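Local coordinates for ABC transporter substrate-binding protein (Rhizobium radiobacter, PDB 6TFX) that binds the opine mannopinic acid as the periplasmic substrate-binding component of an ABC transporter, serving import of mannityl-opines into the bacterium, at residues 266-276 with 310-321; 108-116 with 127-138. All coordinates share one frame; numbering follows the deposited sequence.

Contacts 1 and 2 sit in separate regions of this solute-binding protein: their centres are 42 Å apart and their nearest atoms about 25 Å, so neither touches the other. Along the chain they follow in series, 108-116 with 127-138 closing before 266-276 meets 310-321. Contact 1 pairs two antiparallel helices about 30 Å from the centre of the chain; from there the side chain of Leu310 is about 12 Å from a magnesium ion. Contact 2 pairs the strands of a beta hairpin and joins the turn before it to the short helix 135-138; the side chain of Asp109 there is about 10 Å from the bound opine ligand.

Contact 1 of 2, residues 266-276 with 310-321; sequences RVRQALAHTVN and LNYDPAQSKKLL
His273 sits with its imidazole between two carbon groups of 310-321. CB and CD2 of Leu310 lie over one face, with CD2 4.0 Å from the ring centroid in a CH-pi contact, and CG of Gln316 covers the opposite face toward the rim. With CG swung anti to the carbonyl carbon (chi1 -74°), His273 ND1 comes to Asn311 and donates to its backbone O at 2.8 Å, a bond that needs a proton on ND1 and holds the imidazole's rotation. The backbone carbonyl of the same histidine is used too: Asp313 N donates to His273 O at 2.8 Å. Asp313 is also the N-cap of helix 314-323, its OD1 taking Gln316 N from above the carboxylate plane.

Ser317 OG gives its proton to a lone pair of Ala270 O at 2.7 Å, where the two helices come so close that the CA atoms of Ala270 and Ser317 are 3.9 Å apart. The same Ala270 sets CB 3.7 Å from Leu321 CD2, while Leu320 CD1 reaches back to His273 CD2. At the other end, Asn276 brings ND2 over one face of the Tyr312 ring, 3.4 Å from Tyr312 CG, its amide tilted 43° from the ring plane. Asn276 OD1 caps Gln279 N.

The axes of 266-272 and 314-321 come within 8.1 Å and run antiparallel at 162°. Phe358 of strand 358-365 packs on Ala270 and Leu321, Val353 of helix 340-353 lies against Leu271 and Thr274, and Ile455 of strand 454-467 touches Leu271 and Ala272.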
loop_
_atom_site.group_PDB
_atom_site.type_symbol
_atom_site.label_atom_id
_atom_site.label_comp_id
_atom_site.label_asym_id
_atom_site.label_seq_id
_atom_site.Cartn_x
_atom_site.Cartn_y
_atom_site.Cartn_z
ATOM N N ARG A 266 20.943 -17.116 15.271
ATOM C CA ARG A 266 20.304 -18.370 15.733
ATOM C C ARG A 266 18.912 -18.117 16.301
ATOM O O ARG A 266 18.018 -18.954 16.147
ATOM C CB ARG A 266 21.180 -19.085 16.750
ATOM C CG ARG A 266 22.502 -19.537 16.134
ATOM C CD ARG A 266 23.457 -20.033 17.208
ATOM N NE ARG A 266 23.842 -18.954 18.118
ATOM C CZ ARG A 266 24.758 -19.073 19.069
ATOM N NH1 ARG A 266 25.402 -20.220 19.241
ATOM N NH2 ARG A 266 25.038 -18.044 19.860
ATOM N N VAL A 267 18.732 -16.975 16.979
ATOM C CA VAL A 267 17.423 -16.620 17.546
ATOM C C VAL A 267 16.451 -16.308 16.412
ATOM O O VAL A 267 15.285 -16.702 16.466
ATOM C CB VAL A 267 17.525 -15.478 18.585
ATOM C CG1 VAL A 267 16.150 -15.127 19.162
ATOM C CG2 VAL A 267 18.493 -15.859 19.707
ATOM N N ARG A 268 16.930 -15.602 15.372
ATOM C CA ARG A 268 16.070 -15.265 14.220
ATOM C C ARG A 268 15.709 -16.560 13.476
ATOM O O ARG A 268 14.549 -16.774 13.099
ATOM C CB ARG A 268 16.795 -14.297 13.264
ATOM C CG ARG A 268 17.142 -12.977 13.944
ATOM C CD ARG A 268 17.412 -11.849 12.954
ATOM N NE ARG A 268 18.521 -12.126 12.034
ATOM C CZ ARG A 268 19.789 -11.807 12.274
ATOM N NH1 ARG A 268 20.149 -11.342 13.466
ATOM N NH2 ARG A 268 20.719 -12.019 11.352
ATOM N N GLN A 269 16.706 -17.440 13.256
ATOM C CA GLN A 269 16.458 -18.720 12.597
ATOM C C GLN A 269 15.445 -19.545 13.397
ATOM O O GLN A 269 14.529 -20.137 12.818
ATOM C CB GLN A 269 17.762 -19.512 12.462
ATOM C CG GLN A 269 18.716 -18.898 11.439
ATOM C CD GLN A 269 20.086 -19.540 11.503
ATOM O OE1 GLN A 269 20.535 -20.025 12.557
ATOM N NE2 GLN A 269 20.784 -19.540 10.365
ATOM N N ALA A 270 15.577 -19.526 14.742
ATOM C CA ALA A 270 14.632 -20.254 15.588
ATOM C C ALA A 270 13.207 -19.738 15.331
ATOM O O ALA A 270 12.296 -20.529 15.187
ATOM C CB ALA A 270 14.998 -20.092 17.057
ATOM N N LEU A 271 13.032 -18.404 15.247
ATOM C CA LEU A 271 11.695 -17.846 14.998
ATOM C C LEU A 271 11.179 -18.294 13.642
ATOM O O LEU A 271 10.033 -18.734 13.541
ATOM C CB LEU A 271 11.715 -16.307 15.106
ATOM C CG LEU A 271 10.368 -15.593 15.015
ATOM C CD1 LEU A 271 9.409 -16.035 16.139
ATOM C CD2 LEU A 271 10.577 -14.079 15.070
ATOM N N ALA A 272 12.037 -18.214 12.605
ATOM C CA ALA A 272 11.639 -18.580 11.237
ATOM C C ALA A 272 11.222 -20.059 11.155
ATOM O O ALA A 272 10.321 -20.388 10.372
ATOM C CB ALA A 272 12.781 -18.316 10.262
ATOM N N HIS A 273 11.865 -20.932 11.964
ATOM C CA HIS A 273 11.545 -22.384 11.980
ATOM C C HIS A 273 10.250 -22.715 12.754
ATOM O O HIS A 273 9.813 -23.873 12.733
ATOM C CB HIS A 273 12.717 -23.229 12.524
ATOM C CG HIS A 273 13.858 -23.365 11.569
ATOM N ND1 HIS A 273 13.706 -23.994 10.346
ATOM C CD2 HIS A 273 15.155 -23.002 11.713
ATOM C CE1 HIS A 273 14.907 -23.962 9.772
ATOM N NE2 HIS A 273 15.808 -23.386 10.556
ATOM N N THR A 274 9.648 -21.726 13.465
ATOM C CA THR A 274 8.422 -22.058 14.173
ATOM C C THR A 274 7.207 -21.236 13.653
ATOM O O THR A 274 6.162 -21.198 14.314
ATOM C CB THR A 274 8.617 -22.023 15.691
ATOM O OG1 THR A 274 7.422 -22.537 16.317
ATOM C CG2 THR A 274 9.001 -20.638 16.219
ATOM N N VAL A 275 7.346 -20.616 12.460
ATOM C CA VAL A 275 6.204 -19.984 11.805
ATOM C C VAL A 275 5.828 -20.944 10.674
ATOM O O VAL A 275 6.695 -21.638 10.109
ATOM C CB VAL A 275 6.424 -18.536 11.298
ATOM C CG1 VAL A 275 6.790 -17.592 12.437
ATOM C CG2 VAL A 275 7.463 -18.488 10.192
ATOM N N ASN A 276 4.545 -20.977 10.330
ATOM C CA ASN A 276 4.120 -21.877 9.271
ATOM C C ASN A 276 3.154 -21.148 8.355
ATOM O O ASN A 276 1.943 -21.189 8.548
ATOM C CB ASN A 276 3.529 -23.159 9.864
ATOM C CG ASN A 276 3.411 -24.255 8.837
ATOM O OD1 ASN A 276 3.181 -24.007 7.644
ATOM N ND2 ASN A 276 3.559 -25.494 9.283
ATOM N N LEU A 310 13.061 -20.563 5.351
ATOM C CA LEU A 310 13.320 -21.614 6.338
ATOM C C LEU A 310 12.078 -22.471 6.593
ATOM O O LEU A 310 10.969 -21.938 6.712
ATOM C CB LEU A 310 13.859 -20.990 7.633
ATOM C CG LEU A 310 15.375 -20.683 7.628
ATOM C CD1 LEU A 310 15.749 -19.652 6.569
ATOM C CD2 LEU A 310 15.820 -20.130 8.975
ATOM N N ASN A 311 12.273 -23.793 6.661
ATOM C CA ASN A 311 11.157 -24.735 6.825
ATOM C C ASN A 311 10.598 -24.759 8.243
ATOM O O ASN A 311 11.230 -24.294 9.183
ATOM C CB ASN A 311 11.575 -26.154 6.403
ATOM C CG ASN A 311 12.511 -26.839 7.364
ATOM O OD1 ASN A 311 13.391 -26.215 7.980
ATOM N ND2 ASN A 311 12.329 -28.156 7.536
ATOM N N TYR A 312 9.416 -25.352 8.391
ATOM C CA TYR A 312 8.782 -25.462 9.697
ATOM C C TYR A 312 9.396 -26.642 10.434
ATOM O O TYR A 312 9.305 -27.781 9.957
ATOM C CB TYR A 312 7.269 -25.659 9.534
ATOM C CG TYR A 312 6.539 -25.777 10.848
ATOM C CD1 TYR A 312 6.444 -24.692 11.718
ATOM C CD2 TYR A 312 5.986 -26.986 11.253
ATOM C CE1 TYR A 312 5.761 -24.795 12.931
ATOM C CE2 TYR A 312 5.266 -27.092 12.443
ATOM C CZ TYR A 312 5.160 -25.994 13.279
ATOM O OH TYR A 312 4.504 -26.115 14.480
ATOM N N ASP A 313 10.011 -26.381 11.601
ATOM C CA ASP A 313 10.628 -27.439 12.404
ATOM C C ASP A 313 10.792 -26.880 13.796
ATOM O O ASP A 313 11.872 -26.401 14.117
ATOM C CB ASP A 313 12.007 -27.852 11.831
ATOM C CG ASP A 313 12.665 -29.058 12.494
ATOM O OD1 ASP A 313 12.193 -29.478 13.552
ATOM O OD2 ASP A 313 13.683 -29.552 11.954
ATOM N N PRO A 314 9.717 -26.862 14.604
ATOM C CA PRO A 314 9.826 -26.272 15.956
ATOM C C PRO A 314 10.815 -26.990 16.889
ATOM O O PRO A 314 11.324 -26.381 17.840
ATOM C CB PRO A 314 8.385 -26.292 16.468
ATOM C CG PRO A 314 7.707 -27.346 15.684
ATOM C CD PRO A 314 8.360 -27.395 14.349
ATOM N N ALA A 315 11.133 -28.271 16.611
ATOM C CA ALA A 315 12.143 -28.987 17.422
ATOM C C ALA A 315 13.519 -28.298 17.165
ATOM O O ALA A 315 14.311 -28.105 18.100
ATOM C CB ALA A 315 12.194 -30.453 17.003
ATOM N N GLN A 316 13.772 -27.893 15.905
ATOM C CA GLN A 316 15.007 -27.189 15.552
ATOM C C GLN A 316 15.006 -25.795 16.225
ATOM O O GLN A 316 16.054 -25.341 16.716
ATOM C CB GLN A 316 15.161 -27.068 14.022
ATOM C CG GLN A 316 16.457 -26.402 13.555
ATOM C CD GLN A 316 17.763 -27.147 13.856
ATOM O OE1 GLN A 316 17.792 -28.261 14.411
ATOM N NE2 GLN A 316 18.887 -26.528 13.499
ATOM N N SER A 317 13.834 -25.129 16.268
ATOM C CA SER A 317 13.723 -23.839 16.951
ATOM C C SER A 317 14.220 -23.968 18.401
ATOM O O SER A 317 15.055 -23.176 18.844
ATOM C CB SER A 317 12.263 -23.395 16.970
ATOM O OG SER A 317 11.858 -23.163 15.633
ATOM N N LYS A 318 13.716 -24.985 19.133
ATOM C CA LYS A 318 14.103 -25.175 20.533
ATOM C C LYS A 318 15.607 -25.439 20.672
ATOM O O LYS A 318 16.242 -24.916 21.587
ATOM C CB LYS A 318 13.261 -26.301 21.156
ATOM C CG LYS A 318 11.805 -25.898 21.334
ATOM C CD LYS A 318 10.947 -27.057 21.870
ATOM C CE LYS A 318 10.762 -26.998 23.370
ATOM N NZ LYS A 318 9.323 -26.916 23.747
ATOM N N LYS A 319 16.176 -26.249 19.756
ATOM C CA LYS A 319 17.618 -26.568 19.750
ATOM C C LYS A 319 18.442 -25.288 19.546
ATOM O O LYS A 319 19.416 -25.053 20.267
ATOM C CB LYS A 319 17.926 -27.600 18.650
ATOM C CG LYS A 319 19.389 -28.017 18.532
ATOM C CD LYS A 319 19.603 -28.839 17.262
ATOM C CE LYS A 319 21.047 -29.177 17.004
ATOM N NZ LYS A 319 21.207 -29.930 15.729
ATOM N N LEU A 320 18.040 -24.462 18.575
ATOM C CA LEU A 320 18.726 -23.199 18.297
ATOM C C LEU A 320 18.630 -22.236 19.493
ATOM O O LEU A 320 19.624 -21.598 19.833
ATOM C CB LEU A 320 18.133 -22.542 17.045
ATOM C CG LEU A 320 18.517 -23.187 15.739
ATOM C CD1 LEU A 320 17.582 -22.744 14.621
ATOM C CD2 LEU A 320 19.974 -22.896 15.387
ATOM N N LEU A 321 17.443 -22.123 20.137
ATOM C CA LEU A 321 17.332 -21.230 21.305
ATOM C C LEU A 321 18.239 -21.703 22.431
ATOM O O LEU A 321 18.867 -20.870 23.083
ATOM C CB LEU A 321 15.880 -21.118 21.806
ATOM C CG LEU A 321 14.938 -20.364 20.861
ATOM C CD1 LEU A 321 13.554 -20.214 21.459
ATOM C CD2 LEU A 321 15.516 -18.965 20.515
HETATM O O HOH W 1 10.304 -19.296 7.679
HETATM O O HOH W 2 8.416 -22.275 8.095
#

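Contact 2 of 2, residues 108-116 with 127-138; sequences GDYAAIQKV and TLTRRVPSLLAL
Thr127 O is gripped by two successive amides of 108-116, Gln114 N at 2.8 Å and Lys115 N at 3.1 Å, while Thr127 N returns a bond to Lys115 O. The side chains of Gln114 and Lys115 run alongside that of Thr127 and point the same way, Lys115 CG lying 3.8 Å from Thr127 CB. Two residues on, Ala112 O takes Thr129 N at 2.8 Å, almost straight at 173°.

The methyl of Ala112 is tightly packed: Val132 CG2 lies 3.5 Å from Ala112 CB, and the guanidinium of Arg130 turns one face to it. A chi1 of -59° sets the Tyr110 ring beside its own backbone N and lets OH reach Leu138, where it donates to a lone pair of Leu138 O at 2.6 Å. Leu138 in turn sets CD1 3.4 Å from Asp109 O.

Behind this shell, Ser134 OG bonds to Tyr394 OH, Tyr394 touches Asp109 and Leu138, and Arg131 NH1 reaches Asp65 O. Arg99 packs on Tyr110 and Ile113. The shared carbonyl makes a classic beta bulge in the hairpin of strands 113-118 and 123-128, with 113-118 at the edge of a four-stranded antiparallel sheet.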
loop_
_atom_site.group_PDB
_atom_site.type_symbol
_atom_site.label_atom_id
_atom_site.label_comp_id
_atom_site.label_asym_id
_atom_site.label_seq_id
_atom_site.Cartn_x
_atom_site.Cartn_y
_atom_site.Cartn_z
ATOM N N GLY A 108 11.933 8.714 -1.903
ATOM C CA GLY A 108 12.942 7.798 -2.445
ATOM C C GLY A 108 12.588 7.225 -3.809
ATOM O O GLY A 108 13.473 6.989 -4.634
ATOM N N ASP A 109 11.285 7.047 -4.076
ATOM C CA ASP A 109 10.820 6.535 -5.382
ATOM C C ASP A 109 11.227 7.494 -6.530
ATOM O O ASP A 109 11.349 7.062 -7.679
ATOM C CB ASP A 109 9.278 6.461 -5.371
ATOM C CG ASP A 109 8.676 5.308 -4.585
ATOM O OD1 ASP A 109 9.421 4.368 -4.256
ATOM O OD2 ASP A 109 7.433 5.342 -4.327
ATOM N N TYR A 110 11.419 8.789 -6.201
ATOM C CA TYR A 110 11.692 9.875 -7.173
ATOM C C TYR A 110 13.134 10.329 -7.216
ATOM O O TYR A 110 13.430 11.358 -7.829
ATOM C CB TYR A 110 10.774 11.067 -6.851
ATOM C CG TYR A 110 9.324 10.679 -6.932
ATOM C CD1 TYR A 110 8.653 10.677 -8.155
ATOM C CD2 TYR A 110 8.658 10.156 -5.820
ATOM C CE1 TYR A 110 7.336 10.260 -8.251
ATOM C CE2 TYR A 110 7.360 9.649 -5.927
ATOM C CZ TYR A 110 6.712 9.694 -7.153
ATOM O OH TYR A 110 5.434 9.222 -7.293
ATOM N N ALA A 111 14.053 9.526 -6.650
ATOM C CA ALA A 111 15.463 9.910 -6.592
ATOM C C ALA A 111 16.100 10.166 -7.957
ATOM O O ALA A 111 17.073 10.929 -8.030
ATOM C CB ALA A 111 16.267 8.878 -5.816
ATOM N N ALA A 112 15.558 9.555 -9.043
ATOM C CA ALA A 112 16.155 9.740 -10.368
ATOM C C ALA A 112 15.629 10.952 -11.113
ATOM O O ALA A 112 16.084 11.224 -12.230
ATOM C CB ALA A 112 15.974 8.487 -11.205
ATOM N N ILE A 113 14.658 11.682 -10.539
ATOM C CA ILE A 113 14.160 12.888 -11.195
ATOM C C ILE A 113 15.177 14.009 -10.919
ATOM O O ILE A 113 15.536 14.221 -9.756
ATOM C CB ILE A 113 12.736 13.277 -10.701
ATOM C CG1 ILE A 113 11.677 12.243 -11.184
ATOM C CG2 ILE A 113 12.375 14.690 -11.173
ATOM C CD1 ILE A 113 10.143 12.648 -10.852
ATOM N N GLN A 114 15.629 14.713 -11.966
ATOM C CA GLN A 114 16.573 15.816 -11.790
ATOM C C GLN A 114 15.792 17.124 -11.621
ATOM O O GLN A 114 16.035 17.872 -10.671
ATOM C CB GLN A 114 17.525 15.918 -12.990
ATOM C CG GLN A 114 18.623 16.921 -12.741
ATOM C CD GLN A 114 19.273 17.417 -14.009
ATOM O OE1 GLN A 114 19.421 16.683 -14.991
ATOM N NE2 GLN A 114 19.688 18.686 -13.990
ATOM N N LYS A 115 14.873 17.414 -12.573
ATOM C CA LYS A 115 14.077 18.631 -12.477
ATOM C C LYS A 115 12.707 18.479 -13.104
ATOM O O LYS A 115 12.483 17.581 -13.918
ATOM C CB LYS A 115 14.823 19.869 -13.008
ATOM C CG LYS A 115 15.540 19.673 -14.316
ATOM C CD LYS A 115 16.520 20.816 -14.605
ATOM C CE LYS A 115 17.039 20.703 -16.014
ATOM N NZ LYS A 115 17.981 21.809 -16.341
ATOM N N VAL A 116 11.775 19.344 -12.666
ATOM C CA VAL A 116 10.399 19.388 -13.178
ATOM C C VAL A 116 10.188 20.870 -13.454
ATOM O O VAL A 116 10.332 21.701 -12.539
ATOM C CB VAL A 116 9.360 18.837 -12.168
ATOM C CG1 VAL A 116 7.970 18.794 -12.810
ATOM C CG2 VAL A 116 9.764 17.442 -11.672
ATOM N N THR A 127 12.984 16.143 -16.394
ATOM C CA THR A 127 14.316 15.710 -16.811
ATOM C C THR A 127 14.784 14.720 -15.746
ATOM O O THR A 127 14.652 14.979 -14.540
ATOM C CB THR A 127 15.269 16.924 -16.878
ATOM O OG1 THR A 127 14.753 17.862 -17.829
ATOM C CG2 THR A 127 16.710 16.526 -17.283
ATOM N N LEU A 128 15.355 13.598 -16.213
ATOM C CA LEU A 128 15.834 12.515 -15.359
ATOM C C LEU A 128 17.347 12.497 -15.312
ATOM O O LEU A 128 17.999 12.893 -16.285
ATOM C CB LEU A 128 15.343 11.152 -15.916
ATOM C CG LEU A 128 13.827 11.055 -16.175
ATOM C CD1 LEU A 128 13.464 9.690 -16.793
ATOM C CD2 LEU A 128 13.039 11.291 -14.910
ATOM N N THR A 129 17.893 11.956 -14.212
ATOM C CA THR A 129 19.352 11.800 -14.072
ATOM C C THR A 129 19.821 10.551 -14.847
ATOM O O THR A 129 21.015 10.394 -15.080
ATOM C CB THR A 129 19.749 11.678 -12.589
ATOM O OG1 THR A 129 19.256 10.445 -12.062
ATOM C CG2 THR A 129 19.260 12.838 -11.751
ATOM N N ARG A 130 18.887 9.641 -15.180
ATOM C CA ARG A 130 19.172 8.403 -15.921
ATOM C C ARG A 130 17.837 7.835 -16.387
ATOM O O ARG A 130 16.800 8.286 -15.924
ATOM C CB ARG A 130 19.893 7.375 -15.031
ATOM C CG ARG A 130 19.073 7.035 -13.813
ATOM C CD ARG A 130 19.458 5.731 -13.201
ATOM N NE ARG A 130 18.726 5.517 -11.948
ATOM C CZ ARG A 130 17.572 4.862 -11.842
ATOM N NH1 ARG A 130 16.970 4.382 -12.922
ATOM N NH2 ARG A 130 17.002 4.699 -10.654
ATOM N N ARG A 131 17.853 6.845 -17.289
ATOM C CA ARG A 131 16.571 6.278 -17.714
ATOM C C ARG A 131 15.845 5.611 -16.557
ATOM O O ARG A 131 16.477 4.971 -15.697
ATOM C CB ARG A 131 16.767 5.306 -18.876
ATOM C CG ARG A 131 16.974 6.063 -20.176
ATOM C CD ARG A 131 17.286 5.162 -21.366
ATOM N NE ARG A 131 18.666 4.663 -21.339
ATOM C CZ ARG A 131 19.732 5.376 -21.694
ATOM N NH1 ARG A 131 19.593 6.637 -22.118
ATOM N NH2 ARG A 131 20.946 4.841 -21.623
ATOM N N VAL A 132 14.510 5.792 -16.518
ATOM C CA VAL A 132 13.670 5.237 -15.460
ATOM C C VAL A 132 12.566 4.442 -16.170
ATOM O O VAL A 132 11.542 5.008 -16.574
ATOM C CB VAL A 132 13.088 6.327 -14.525
ATOM C CG1 VAL A 132 12.199 5.685 -13.445
ATOM C CG2 VAL A 132 14.227 7.137 -13.881
ATOM N N PRO A 133 12.800 3.119 -16.363
ATOM C CA PRO A 133 11.836 2.309 -17.125
ATOM C C PRO A 133 10.387 2.416 -16.642
ATOM O O PRO A 133 9.458 2.484 -17.486
ATOM C CB PRO A 133 12.397 0.894 -17.013
ATOM C CG PRO A 133 13.918 1.113 -16.918
ATOM C CD PRO A 133 14.019 2.349 -16.024
ATOM N N SER A 134 10.200 2.482 -15.310
ATOM C CA SER A 134 8.847 2.533 -14.739
ATOM C C SER A 134 8.388 3.962 -14.413
ATOM O O SER A 134 7.572 4.150 -13.498
ATOM C CB SER A 134 8.797 1.656 -13.489
ATOM O OG SER A 134 9.746 2.098 -12.530
ATOM N N LEU A 135 8.863 4.973 -15.196
ATOM C CA LEU A 135 8.496 6.365 -14.915
ATOM C C LEU A 135 6.978 6.575 -14.867
ATOM O O LEU A 135 6.493 7.315 -14.005
ATOM C CB LEU A 135 9.126 7.318 -15.949
ATOM C CG LEU A 135 8.835 8.816 -15.729
ATOM C CD1 LEU A 135 9.425 9.342 -14.397
ATOM C CD2 LEU A 135 9.287 9.638 -16.895
ATOM N N LEU A 136 6.233 5.974 -15.814
ATOM C CA LEU A 136 4.786 6.217 -15.824
ATOM C C LEU A 136 4.110 5.764 -14.536
ATOM O O LEU A 136 3.247 6.479 -14.042
ATOM C CB LEU A 136 4.113 5.582 -17.056
ATOM C CG LEU A 136 4.510 6.181 -18.401
ATOM C CD1 LEU A 136 3.844 5.407 -19.535
ATOM C CD2 LEU A 136 4.179 7.680 -18.488
ATOM N N ALA A 137 4.563 4.641 -13.924
ATOM C CA ALA A 137 3.993 4.213 -12.624
ATOM C C ALA A 137 4.264 5.320 -11.577
ATOM O O ALA A 137 3.371 5.659 -10.804
ATOM C CB ALA A 137 4.647 2.914 -12.175
ATOM N N LEU A 138 5.483 5.906 -11.576
ATOM C CA LEU A 138 5.821 6.968 -10.609
ATOM C C LEU A 138 4.928 8.205 -10.775
ATOM O O LEU A 138 4.720 8.974 -9.822
ATOM C CB LEU A 138 7.276 7.400 -10.780
ATOM C CG LEU A 138 8.335 6.361 -10.393
ATOM C CD1 LEU A 138 9.722 6.929 -10.698
ATOM C CD2 LEU A 138 8.234 6.022 -8.894
#